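Local coordinates for protein LP04448p (Drosophila melanogaster, PDB 2QK2) that probably binds tubulin through its TOG domains, helping the protein track and promote the growth of microtubule plus ends, at residues A[121-126]-A[157-162]; A[139-144]-A[151-156]; A[176-181]-A[213-218]; A[182-187]-A[194-199]. All coordinates share one frame; numbering follows the deposited sequence.

Contact 1: residues A[121-126]-A[157-162]; sequences AIDAIY and IARALT
D123 and R159 reach each other through first torsions of the same kind, with CG set opposite the carbonyl carbon in both, and a bend at chi3 of R159 (-55°) then presents its guanidinium to the carboxylate. They join helices 112-126 and 147-161 of a TOG domain, an alpha-solenoid of HEAT repeats in which such helices lie alongside each other; here the short segments run at 37° with axes 10.4 Å apart. R159 grips the acid side-on. NE lies 2.7 Å from D123 OD2 and uses its syn lone pair, while NH2 lies 3.0 Å from D123 OD1 and meets it on the syn side but clearly out of the carboxylate plane. The two planes stand 44° apart, and this twisted, two-bond salt bridge fixes the rotation of both groups. Replacing R159 with a methionine would probably leave the D123 carboxylate without its charged mate and free to turn. Deeper in, Y126 sends its ring across with CG anti to the backbone N, and A160 CB sits over one ring face as a CH-pi contact, 3.7 Å from the centroid. The phenol hydroxyl finds its hydrogen-bond partner in T164 OG1, beyond the segment. T164 OG1 is also bonded to A160 O, and that same carbonyl oxygen lies 3.6 Å from Y126 CE2.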
loop_
_atom_site.group_PDB
_atom_site.type_symbol
_atom_site.label_atom_id
_atom_site.label_comp_id
_atom_site.label_asym_id
_atom_site.label_seq_id
_atom_site.Cartn_x
_atom_site.Cartn_y
_atom_site.Cartn_z
ATOM N N ALA A 121 2.886 -1.699 4.378
ATOM C CA ALA A 121 3.104 -0.262 4.367
ATOM C C ALA A 121 2.136 0.469 3.451
ATOM O O ALA A 121 1.463 1.405 3.884
ATOM C CB ALA A 121 4.547 0.055 3.962
ATOM N N ILE A 122 2.052 0.057 2.190
ATOM C CA ILE A 122 1.154 0.755 1.285
ATOM C C ILE A 122 -0.312 0.599 1.691
ATOM O O ILE A 122 -1.114 1.512 1.483
ATOM C CB ILE A 122 1.381 0.332 -0.199
ATOM C CG1 ILE A 122 0.751 1.378 -1.123
ATOM C CG2 ILE A 122 0.785 -1.043 -0.474
ATOM C CD1 ILE A 122 1.182 1.251 -2.560
ATOM N N ASP A 123 -0.662 -0.535 2.296
ATOM C CA ASP A 123 -2.038 -0.753 2.735
ATOM C C ASP A 123 -2.394 0.186 3.902
ATOM O O ASP A 123 -3.469 0.797 3.919
ATOM C CB ASP A 123 -2.249 -2.215 3.163
ATOM C CG ASP A 123 -2.313 -3.185 1.969
ATOM O OD1 ASP A 123 -2.226 -2.738 0.805
ATOM O OD2 ASP A 123 -2.454 -4.403 2.203
ATOM N N ALA A 124 -1.492 0.299 4.874
ATOM C CA ALA A 124 -1.727 1.166 6.021
ATOM C C ALA A 124 -1.812 2.616 5.551
ATOM O O ALA A 124 -2.626 3.389 6.037
ATOM C CB ALA A 124 -0.600 1.001 7.045
ATOM N N ILE A 125 -0.978 2.973 4.584
ATOM C CA ILE A 125 -0.970 4.327 4.059
ATOM C C ILE A 125 -2.254 4.635 3.293
ATOM O O ILE A 125 -2.787 5.749 3.374
ATOM C CB ILE A 125 0.264 4.547 3.160
ATOM C CG1 ILE A 125 1.530 4.471 4.024
ATOM C CG2 ILE A 125 0.169 5.894 2.444
ATOM C CD1 ILE A 125 2.816 4.716 3.270
ATOM N N TYR A 126 -2.764 3.645 2.565
ATOM C CA TYR A 126 -3.998 3.833 1.803
ATOM C C TYR A 126 -5.146 4.283 2.706
ATOM O O TYR A 126 -5.956 5.126 2.324
ATOM C CB TYR A 126 -4.403 2.535 1.097
ATOM C CG TYR A 126 -5.726 2.655 0.374
ATOM C CD1 TYR A 126 -5.854 3.478 -0.743
ATOM C CD2 TYR A 126 -6.864 1.992 0.841
ATOM C CE1 TYR A 126 -7.083 3.650 -1.381
ATOM C CE2 TYR A 126 -8.104 2.154 0.208
ATOM C CZ TYR A 126 -8.202 2.989 -0.901
ATOM O OH TYR A 126 -9.420 3.190 -1.522
ATOM N N ILE A 157 -4.622 -2.638 -5.503
ATOM C CA ILE A 157 -5.952 -2.123 -5.829
ATOM C C ILE A 157 -7.044 -3.059 -5.291
ATOM O O ILE A 157 -8.057 -2.604 -4.741
ATOM C CB ILE A 157 -6.101 -1.952 -7.359
ATOM C CG1 ILE A 157 -5.152 -0.844 -7.842
ATOM C CG2 ILE A 157 -7.542 -1.626 -7.724
ATOM C CD1 ILE A 157 -5.090 -0.700 -9.350
ATOM N N ALA A 158 -6.831 -4.363 -5.437
ATOM C CA ALA A 158 -7.795 -5.349 -4.955
ATOM C C ALA A 158 -7.984 -5.229 -3.444
ATOM O O ALA A 158 -9.112 -5.134 -2.957
ATOM C CB ALA A 158 -7.329 -6.765 -5.314
ATOM N N ARG A 159 -6.882 -5.242 -2.697
ATOM C CA ARG A 159 -6.972 -5.128 -1.246
ATOM C C ARG A 159 -7.578 -3.779 -0.858
ATOM O O ARG A 159 -8.420 -3.701 0.039
ATOM C CB ARG A 159 -5.591 -5.292 -0.605
ATOM C CG ARG A 159 -4.943 -6.657 -0.843
ATOM C CD ARG A 159 -3.728 -6.874 0.072
ATOM N NE ARG A 159 -2.735 -5.809 -0.054
ATOM C CZ ARG A 159 -1.827 -5.717 -1.025
ATOM N NH1 ARG A 159 -1.762 -6.636 -1.985
ATOM N NH2 ARG A 159 -0.986 -4.687 -1.041
ATOM N N ALA A 160 -7.173 -2.721 -1.550
ATOM C CA ALA A 160 -7.700 -1.383 -1.264
ATOM C C ALA A 160 -9.227 -1.325 -1.438
ATOM O O ALA A 160 -9.948 -0.785 -0.589
ATOM C CB ALA A 160 -7.036 -0.354 -2.183
ATOM N N LEU A 161 -9.712 -1.888 -2.541
ATOM C CA LEU A 161 -11.139 -1.887 -2.840
ATOM C C LEU A 161 -11.995 -2.552 -1.763
ATOM O O LEU A 161 -13.135 -2.137 -1.534
ATOM C CB LEU A 161 -11.389 -2.542 -4.206
ATOM C CG LEU A 161 -10.908 -1.719 -5.409
ATOM C CD1 LEU A 161 -10.995 -2.552 -6.688
ATOM C CD2 LEU A 161 -11.755 -0.456 -5.543
ATOM N N THR A 162 -11.455 -3.565 -1.091
ATOM C CA THR A 162 -12.208 -4.244 -0.040
ATOM C C THR A 162 -12.439 -3.317 1.155
ATOM O O THR A 162 -13.225 -3.632 2.050
ATOM C CB THR A 162 -11.482 -5.502 0.481
ATOM O OG1 THR A 162 -10.266 -5.112 1.126
ATOM C CG2 THR A 162 -11.170 -6.463 -0.659
#

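Contact 2: residues A[139-144]-A[151-156]; sequences VESLSN and SETALF
S141 opens the contact with T153: its OG, anti to the backbone N (chi1 -171°), extends from the last turn of helix 131-141 and meets T153 OG1 hydroxyl to hydroxyl at 2.7 Å, a likely hydrogen bond, though the proton has another acceptor within reach. T153 OG1 is also hydrogen-bonded to V149 O, one turn back in helix 147-161, so the pair is tied into the backbone of the second helix. L142 follows and supplies the apolar half. Its CD2 lies against the methyl of T153, 3.6 Å from CG2, and reaches on to A154 CB at 4.4 Å. From S141 to N144 the chain makes a type I beta turn, with N144 N bonded to S141 O at 2.9 Å, on the way to the short link between these consecutive helices of the HEAT array. An alanine in place of T153 would probably leave S141 OG without its mate across the contact and open a gap beside L142 CD2. The two branches of one threonine thus divide the work: the oxygen meets a buried hydroxyl while the methyl joins the hydrocarbon, which implies a seam that holds polar groups indoors without any formal charge.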
loop_
_atom_site.group_PDB
_atom_site.type_symbol
_atom_site.label_atom_id
_atom_site.label_comp_id
_atom_site.label_asym_id
_atom_site.label_seq_id
_atom_site.Cartn_x
_atom_site.Cartn_y
_atom_site.Cartn_z
ATOM N N VAL A 139 -2.289 4.412 -11.567
ATOM C CA VAL A 139 -2.403 4.155 -12.998
ATOM C C VAL A 139 -1.031 4.134 -13.667
ATOM O O VAL A 139 -0.747 3.271 -14.499
ATOM C CB VAL A 139 -3.312 5.217 -13.673
ATOM C CG1 VAL A 139 -3.302 5.051 -15.186
ATOM C CG2 VAL A 139 -4.734 5.074 -13.147
ATOM N N GLU A 140 -0.176 5.081 -13.299
ATOM C CA GLU A 140 1.163 5.137 -13.869
ATOM C C GLU A 140 1.923 3.851 -13.545
ATOM O O GLU A 140 2.653 3.324 -14.379
ATOM C CB GLU A 140 1.921 6.345 -13.313
ATOM C CG GLU A 140 3.318 6.520 -13.876
ATOM C CD GLU A 140 4.044 7.707 -13.263
ATOM O OE1 GLU A 140 3.537 8.846 -13.393
ATOM O OE2 GLU A 140 5.117 7.502 -12.648
ATOM N N SER A 141 1.733 3.342 -12.332
ATOM C CA SER A 141 2.416 2.126 -11.909
ATOM C C SER A 141 1.946 0.892 -12.683
ATOM O O SER A 141 2.726 -0.031 -12.913
ATOM C CB SER A 141 2.223 1.914 -10.408
ATOM O OG SER A 141 3.038 0.856 -9.944
ATOM N N LEU A 142 0.674 0.868 -13.082
ATOM C CA LEU A 142 0.155 -0.268 -13.845
ATOM C C LEU A 142 0.816 -0.315 -15.221
ATOM O O LEU A 142 0.698 -1.308 -15.943
ATOM C CB LEU A 142 -1.367 -0.172 -14.002
ATOM C CG LEU A 142 -2.193 -0.575 -12.775
ATOM C CD1 LEU A 142 -3.669 -0.323 -13.047
ATOM C CD2 LEU A 142 -1.952 -2.050 -12.453
ATOM N N SER A 143 1.512 0.762 -15.576
ATOM C CA SER A 143 2.217 0.843 -16.850
ATOM C C SER A 143 3.707 0.560 -16.680
ATOM O O SER A 143 4.447 0.524 -17.660
ATOM C CB SER A 143 2.042 2.228 -17.483
ATOM O OG SER A 143 0.756 2.368 -18.053
ATOM N N ASN A 144 4.150 0.375 -15.440
ATOM C CA ASN A 144 5.558 0.089 -15.172
ATOM C C ASN A 144 5.950 -1.104 -16.043
ATOM O O ASN A 144 5.167 -2.039 -16.204
ATOM C CB ASN A 144 5.746 -0.246 -13.686
ATOM C CG ASN A 144 7.208 -0.291 -13.268
ATOM O OD1 ASN A 144 7.976 -1.134 -13.729
ATOM N ND2 ASN A 144 7.595 0.619 -12.380
ATOM N N SER A 151 1.834 -6.470 -11.266
ATOM C CA SER A 151 1.071 -7.425 -10.477
ATOM C C SER A 151 0.755 -6.906 -9.077
ATOM O O SER A 151 -0.400 -6.916 -8.652
ATOM C CB SER A 151 1.834 -8.748 -10.369
ATOM O OG SER A 151 1.145 -9.644 -9.516
ATOM N N GLU A 152 1.784 -6.461 -8.358
ATOM C CA GLU A 152 1.585 -5.962 -6.998
ATOM C C GLU A 152 0.724 -4.706 -6.979
ATOM O O GLU A 152 0.019 -4.449 -6.005
ATOM C CB GLU A 152 2.927 -5.695 -6.315
ATOM C CG GLU A 152 3.731 -6.960 -5.958
ATOM C CD GLU A 152 3.026 -7.863 -4.950
ATOM O OE1 GLU A 152 2.386 -7.340 -4.006
ATOM O OE2 GLU A 152 3.125 -9.106 -5.089
ATOM N N THR A 153 0.772 -3.924 -8.054
ATOM C CA THR A 153 -0.047 -2.723 -8.115
ATOM C C THR A 153 -1.509 -3.162 -8.228
ATOM O O THR A 153 -2.380 -2.625 -7.547
ATOM C CB THR A 153 0.316 -1.834 -9.328
ATOM O OG1 THR A 153 1.672 -1.386 -9.208
ATOM C CG2 THR A 153 -0.596 -0.614 -9.387
ATOM N N ALA A 154 -1.771 -4.157 -9.074
ATOM C CA ALA A 154 -3.134 -4.656 -9.247
ATOM C C ALA A 154 -3.638 -5.282 -7.955
ATOM O O ALA A 154 -4.799 -5.121 -7.596
ATOM C CB ALA A 154 -3.188 -5.687 -10.384
ATOM N N LEU A 155 -2.769 -6.008 -7.259
ATOM C CA LEU A 155 -3.157 -6.641 -6.000
ATOM C C LEU A 155 -3.408 -5.569 -4.937
ATOM O O LEU A 155 -4.285 -5.721 -4.075
ATOM C CB LEU A 155 -2.071 -7.609 -5.536
ATOM C CG LEU A 155 -1.909 -8.870 -6.406
ATOM C CD1 LEU A 155 -0.723 -9.688 -5.906
ATOM C CD2 LEU A 155 -3.197 -9.701 -6.361
ATOM N N PHE A 156 -2.634 -4.490 -4.995
ATOM C CA PHE A 156 -2.816 -3.383 -4.052
ATOM C C PHE A 156 -4.227 -2.813 -4.247
ATOM O O PHE A 156 -4.939 -2.537 -3.286
ATOM C CB PHE A 156 -1.772 -2.289 -4.302
ATOM C CG PHE A 156 -2.150 -0.947 -3.726
ATOM C CD1 PHE A 156 -2.316 -0.786 -2.356
ATOM C CD2 PHE A 156 -2.351 0.149 -4.561
ATOM C CE1 PHE A 156 -2.676 0.453 -1.820
ATOM C CE2 PHE A 156 -2.712 1.393 -4.037
ATOM C CZ PHE A 156 -2.873 1.542 -2.665
#

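Contact 3: residues A[176-181]-A[213-218]; sequences LLTTSL and TPLLAD
T178 meets L215 and L216 with every atom of its side chain, a small example of how a beta-branched residue can serve two neighbours at once. Its CB, pointing from helix 171-185 toward the loop, lies 3.9 Å from L215 CD1. One branch, OG1, stands 3.6 Å from that same methyl, a van der Waals touch and not a hydrogen bond; the hydroxyl's partner is L174 O, one turn earlier in its own helix. The methyl CG2, anti to the backbone N, reaches forward between the two leucines, 3.7 Å from L215 CB and 3.6 Å from L216 CD2. Both leucine side chains cross the threonine at about a right angle, so the contacts are local and no long flank is shared. The leucines lie at the end of a short 3-10 segment, 213-215, where L216 N bonds to T213 O at 2.7 Å. L216 packs on I204 of helix 190-207 and on V182 of helix 171-185, so it touches both helices, and T178 packs on L203 of helix 190-207. Apolar residues of a connecting loop folded in this way against the helices are consistent with a place near the C-terminal end of an alpha-solenoid, here that of a HEAT-repeat TOG domain.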
loop_
_atom_site.group_PDB
_atom_site.type_symbol
_atom_site.label_atom_id
_atom_site.label_comp_id
_atom_site.label_asym_id
_atom_site.label_seq_id
_atom_site.Cartn_x
_atom_site.Cartn_y
_atom_site.Cartn_z
ATOM N N LEU A 176 -11.404 4.812 -15.638
ATOM C CA LEU A 176 -9.945 4.863 -15.701
ATOM C C LEU A 176 -9.319 3.609 -15.084
ATOM O O LEU A 176 -8.403 3.008 -15.645
ATOM C CB LEU A 176 -9.430 6.106 -14.971
ATOM C CG LEU A 176 -7.907 6.250 -14.877
ATOM C CD1 LEU A 176 -7.323 6.445 -16.270
ATOM C CD2 LEU A 176 -7.563 7.438 -13.986
ATOM N N LEU A 177 -9.817 3.221 -13.922
ATOM C CA LEU A 177 -9.307 2.045 -13.236
ATOM C C LEU A 177 -9.575 0.774 -14.036
ATOM O O LEU A 177 -8.678 -0.045 -14.222
ATOM C CB LEU A 177 -9.951 1.940 -11.852
ATOM C CG LEU A 177 -9.089 2.160 -10.606
ATOM C CD1 LEU A 177 -8.040 3.226 -10.835
ATOM C CD2 LEU A 177 -10.006 2.544 -9.454
ATOM N N THR A 178 -10.808 0.612 -14.509
ATOM C CA THR A 178 -11.172 -0.574 -15.278
ATOM C C THR A 178 -10.343 -0.663 -16.561
ATOM O O THR A 178 -9.767 -1.708 -16.869
ATOM C CB THR A 178 -12.676 -0.566 -15.636
ATOM O OG1 THR A 178 -13.450 -0.381 -14.439
ATOM C CG2 THR A 178 -13.077 -1.893 -16.282
ATOM N N THR A 179 -10.278 0.438 -17.301
ATOM C CA THR A 179 -9.507 0.483 -18.542
ATOM C C THR A 179 -8.058 0.072 -18.306
ATOM O O THR A 179 -7.508 -0.742 -19.049
ATOM C CB THR A 179 -9.508 1.906 -19.154
ATOM O OG1 THR A 179 -10.827 2.232 -19.599
ATOM C CG2 THR A 179 -8.544 1.987 -20.334
ATOM N N SER A 180 -7.445 0.639 -17.270
ATOM C CA SER A 180 -6.056 0.341 -16.951
ATOM C C SER A 180 -5.851 -1.124 -16.578
ATOM O O SER A 180 -4.883 -1.748 -17.011
ATOM C CB SER A 180 -5.571 1.229 -15.799
ATOM O OG SER A 180 -5.649 2.601 -16.144
ATOM N N LEU A 181 -6.762 -1.660 -15.770
ATOM C CA LEU A 181 -6.680 -3.047 -15.332
ATOM C C LEU A 181 -6.971 -4.047 -16.458
ATOM O O LEU A 181 -6.403 -5.137 -16.477
ATOM C CB LEU A 181 -7.634 -3.288 -14.149
ATOM C CG LEU A 181 -7.186 -2.680 -12.812
ATOM C CD1 LEU A 181 -8.318 -2.721 -11.783
ATOM C CD2 LEU A 181 -5.980 -3.448 -12.310
ATOM N N THR A 213 -19.978 -4.066 -15.572
ATOM C CA THR A 213 -20.149 -4.908 -16.756
ATOM C C THR A 213 -19.947 -4.202 -18.093
ATOM O O THR A 213 -19.160 -4.651 -18.924
ATOM C CB THR A 213 -21.539 -5.581 -16.760
ATOM O OG1 THR A 213 -21.539 -6.659 -15.818
ATOM C CG2 THR A 213 -21.885 -6.120 -18.153
ATOM N N PRO A 214 -20.663 -3.095 -18.326
ATOM C CA PRO A 214 -20.514 -2.375 -19.592
ATOM C C PRO A 214 -19.058 -2.128 -19.978
ATOM O O PRO A 214 -18.701 -2.192 -21.152
ATOM C CB PRO A 214 -21.268 -1.076 -19.334
ATOM C CG PRO A 214 -22.357 -1.514 -18.413
ATOM C CD PRO A 214 -21.614 -2.400 -17.441
ATOM N N LEU A 215 -18.217 -1.855 -18.989
ATOM C CA LEU A 215 -16.809 -1.582 -19.256
ATOM C C LEU A 215 -15.993 -2.828 -19.609
ATOM O O LEU A 215 -14.855 -2.713 -20.061
ATOM C CB LEU A 215 -16.182 -0.882 -18.045
ATOM C CG LEU A 215 -16.950 0.339 -17.528
ATOM C CD1 LEU A 215 -16.206 0.950 -16.354
ATOM C CD2 LEU A 215 -17.121 1.359 -18.649
ATOM N N LEU A 216 -16.573 -4.010 -19.415
ATOM C CA LEU A 216 -15.874 -5.263 -19.695
ATOM C C LEU A 216 -16.462 -5.992 -20.900
ATOM O O LEU A 216 -16.190 -7.173 -21.118
ATOM C CB LEU A 216 -15.935 -6.174 -18.465
ATOM C CG LEU A 216 -15.441 -5.556 -17.147
ATOM C CD1 LEU A 216 -15.725 -6.497 -15.986
ATOM C CD2 LEU A 216 -13.952 -5.268 -17.247
ATOM N N ALA A 217 -17.258 -5.280 -21.689
ATOM C CA ALA A 217 -17.900 -5.863 -22.860
ATOM C C ALA A 217 -16.933 -6.540 -23.829
ATOM O O ALA A 217 -17.298 -7.516 -24.481
ATOM C CB ALA A 217 -18.711 -4.793 -23.591
ATOM N N ASP A 218 -15.700 -6.045 -23.918
ATOM C CA ASP A 218 -14.729 -6.634 -24.838
ATOM C C ASP A 218 -13.758 -7.641 -24.230
ATOM O O ASP A 218 -12.850 -8.116 -24.915
ATOM C CB ASP A 218 -13.928 -5.537 -25.539
ATOM C CG ASP A 218 -14.800 -4.631 -26.383
ATOM O OD1 ASP A 218 -15.627 -5.151 -27.166
ATOM O OD2 ASP A 218 -14.653 -3.395 -26.267
#

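Contact 4: residues A[182-187]-A[194-199]; sequences VKTLNE and DSSAEA
T184 and S196 make the polar part of this contact, their hydroxyls meeting at 2.6 Å between T184 OG1 and S196 OG. The proton of this hydrogen bond is not settled, because each oxygen also has a backbone partner: T184 OG1 is bonded to L181 O and S196 OG to V192 O, each in its own helix. The result is a buried chain of polar atoms that runs from the backbone of one helix to that of the other. T184 OG1 lies between the backbone N and the carbonyl carbon (chi1 53°), a rotation from which it can reach L181 O as well as the serine. Apolar contacts flank the bond. The backbones come close here, with L185 CA only 5.1 Å from S196 CA, and S196 CB packs 3.7 Å from L185 CA. The closeness is consistent with the small side chain of S196. Farther along, L185 CD1 reaches A197 and touches its CB at 4.1 Å. After L185 the helix ends, and E187 N still closes on T184 O at 3.0 Å as the chain turns away. The two helices, 171-185 and 190-207, follow each other in the HEAT array; L185 also packs against K223 and I227 of helix 221-233, while S195 packs against A154 and L155 of helix 147-161.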
loop_
_atom_site.group_PDB
_atom_site.type_symbol
_atom_site.label_atom_id
_atom_site.label_comp_id
_atom_site.label_asym_id
_atom_site.label_seq_id
_atom_site.Cartn_x
_atom_site.Cartn_y
_atom_site.Cartn_z
ATOM N N VAL A 182 -7.856 -3.689 -17.385
ATOM C CA VAL A 182 -8.162 -4.590 -18.496
ATOM C C VAL A 182 -6.908 -4.695 -19.358
ATOM O O VAL A 182 -6.606 -5.747 -19.929
ATOM C CB VAL A 182 -9.335 -4.067 -19.351
ATOM C CG1 VAL A 182 -9.443 -4.867 -20.648
ATOM C CG2 VAL A 182 -10.626 -4.184 -18.566
ATOM N N LYS A 183 -6.166 -3.596 -19.426
ATOM C CA LYS A 183 -4.937 -3.561 -20.201
ATOM C C LYS A 183 -3.927 -4.564 -19.630
ATOM O O LYS A 183 -3.348 -5.358 -20.366
ATOM C CB LYS A 183 -4.363 -2.147 -20.177
ATOM C CG LYS A 183 -3.406 -1.828 -21.310
ATOM C CD LYS A 183 -3.174 -0.330 -21.379
ATOM C CE LYS A 183 -4.501 0.406 -21.560
ATOM N NZ LYS A 183 -4.391 1.870 -21.297
ATOM N N THR A 184 -3.717 -4.542 -18.319
ATOM C CA THR A 184 -2.772 -5.477 -17.723
ATOM C C THR A 184 -3.360 -6.889 -17.712
ATOM O O THR A 184 -2.626 -7.879 -17.683
ATOM C CB THR A 184 -2.361 -5.050 -16.280
ATOM O OG1 THR A 184 -3.527 -4.844 -15.473
ATOM C CG2 THR A 184 -1.545 -3.762 -16.324
ATOM N N LEU A 185 -4.687 -6.980 -17.745
ATOM C CA LEU A 185 -5.354 -8.280 -17.763
ATOM C C LEU A 185 -4.988 -9.009 -19.053
ATOM O O LEU A 185 -4.875 -10.237 -19.081
ATOM C CB LEU A 185 -6.875 -8.105 -17.701
ATOM C CG LEU A 185 -7.728 -9.369 -17.860
ATOM C CD1 LEU A 185 -7.559 -10.279 -16.645
ATOM C CD2 LEU A 185 -9.190 -8.972 -18.030
ATOM N N ASN A 186 -4.802 -8.240 -20.120
ATOM C CA ASN A 186 -4.457 -8.807 -21.415
ATOM C C ASN A 186 -2.952 -8.913 -21.628
ATOM O O ASN A 186 -2.497 -9.202 -22.731
ATOM C CB ASN A 186 -5.092 -7.983 -22.538
ATOM C CG ASN A 186 -6.610 -7.984 -22.470
ATOM O OD1 ASN A 186 -7.229 -9.013 -22.201
ATOM N ND2 ASN A 186 -7.215 -6.835 -22.725
ATOM N N GLU A 187 -2.181 -8.678 -20.572
ATOM C CA GLU A 187 -0.727 -8.777 -20.651
ATOM C C GLU A 187 -0.389 -10.261 -20.799
ATOM O O GLU A 187 -1.160 -11.126 -20.381
ATOM C CB GLU A 187 -0.085 -8.239 -19.367
ATOM C CG GLU A 187 1.067 -7.268 -19.592
ATOM C CD GLU A 187 0.596 -5.920 -20.104
ATOM O OE1 GLU A 187 -0.102 -5.884 -21.140
ATOM O OE2 GLU A 187 0.920 -4.893 -19.471
ATOM N N ASP A 194 -3.557 -12.691 -13.531
ATOM C CA ASP A 194 -4.312 -13.146 -12.365
ATOM C C ASP A 194 -4.567 -12.004 -11.386
ATOM O O ASP A 194 -5.662 -11.874 -10.841
ATOM C CB ASP A 194 -3.571 -14.265 -11.624
ATOM C CG ASP A 194 -3.491 -15.557 -12.428
ATOM O OD1 ASP A 194 -4.302 -15.740 -13.365
ATOM O OD2 ASP A 194 -2.619 -16.393 -12.105
ATOM N N SER A 195 -3.545 -11.186 -11.154
ATOM C CA SER A 195 -3.674 -10.059 -10.235
ATOM C C SER A 195 -4.702 -9.065 -10.768
ATOM O O SER A 195 -5.521 -8.541 -10.012
ATOM C CB SER A 195 -2.316 -9.380 -10.047
ATOM O OG SER A 195 -1.397 -10.269 -9.427
ATOM N N SER A 196 -4.671 -8.817 -12.073
ATOM C CA SER A 196 -5.621 -7.893 -12.677
ATOM C C SER A 196 -7.043 -8.437 -12.557
ATOM O O SER A 196 -7.989 -7.681 -12.325
ATOM C CB SER A 196 -5.282 -7.667 -14.151
ATOM O OG SER A 196 -3.981 -7.127 -14.286
ATOM N N ALA A 197 -7.193 -9.750 -12.724
ATOM C CA ALA A 197 -8.506 -10.377 -12.619
ATOM C C ALA A 197 -9.030 -10.232 -11.192
ATOM O O ALA A 197 -10.220 -9.987 -10.981
ATOM C CB ALA A 197 -8.418 -11.865 -12.991
ATOM N N GLU A 198 -8.140 -10.388 -10.215
ATOM C CA GLU A 198 -8.537 -10.271 -8.812
ATOM C C GLU A 198 -9.023 -8.861 -8.495
ATOM O O GLU A 198 -10.017 -8.680 -7.789
ATOM C CB GLU A 198 -7.373 -10.635 -7.887
ATOM C CG GLU A 198 -7.806 -10.833 -6.440
ATOM C CD GLU A 198 -6.704 -11.396 -5.564
ATOM O OE1 GLU A 198 -5.825 -12.110 -6.087
ATOM O OE2 GLU A 198 -6.727 -11.141 -4.344
ATOM N N ALA A 199 -8.330 -7.863 -9.036
ATOM C CA ALA A 199 -8.700 -6.472 -8.813
ATOM C C ALA A 199 -10.042 -6.169 -9.476
ATOM O O ALA A 199 -10.908 -5.506 -8.891
ATOM C CB ALA A 199 -7.616 -5.544 -9.373
#

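All four contacts lie in one solenoid and are largely buried, but their chemistry shifts with place. Contact 1 is centred nearest the chain's centre (about 5 Å) and contact 3 farthest (about 23 Å), where L215 is partly exposed. Contact 1 has a salt bridge and an aromatic face; contact 3, with no hydrogen bond across it, joins helix 171-185 to the loop between helices 209-212 and 221-233. Contacts 2 and 4, centres about 10 Å apart, repeat a design: a hydroxyl pair with a leucine next to it, joining consecutive helices. S151 OG and S195 OG probably bond between them. In sequence, contact 2 nests inside contact 1, sharing helix 147-161, and contact 4 inside contact 3, sharing helix 171-185.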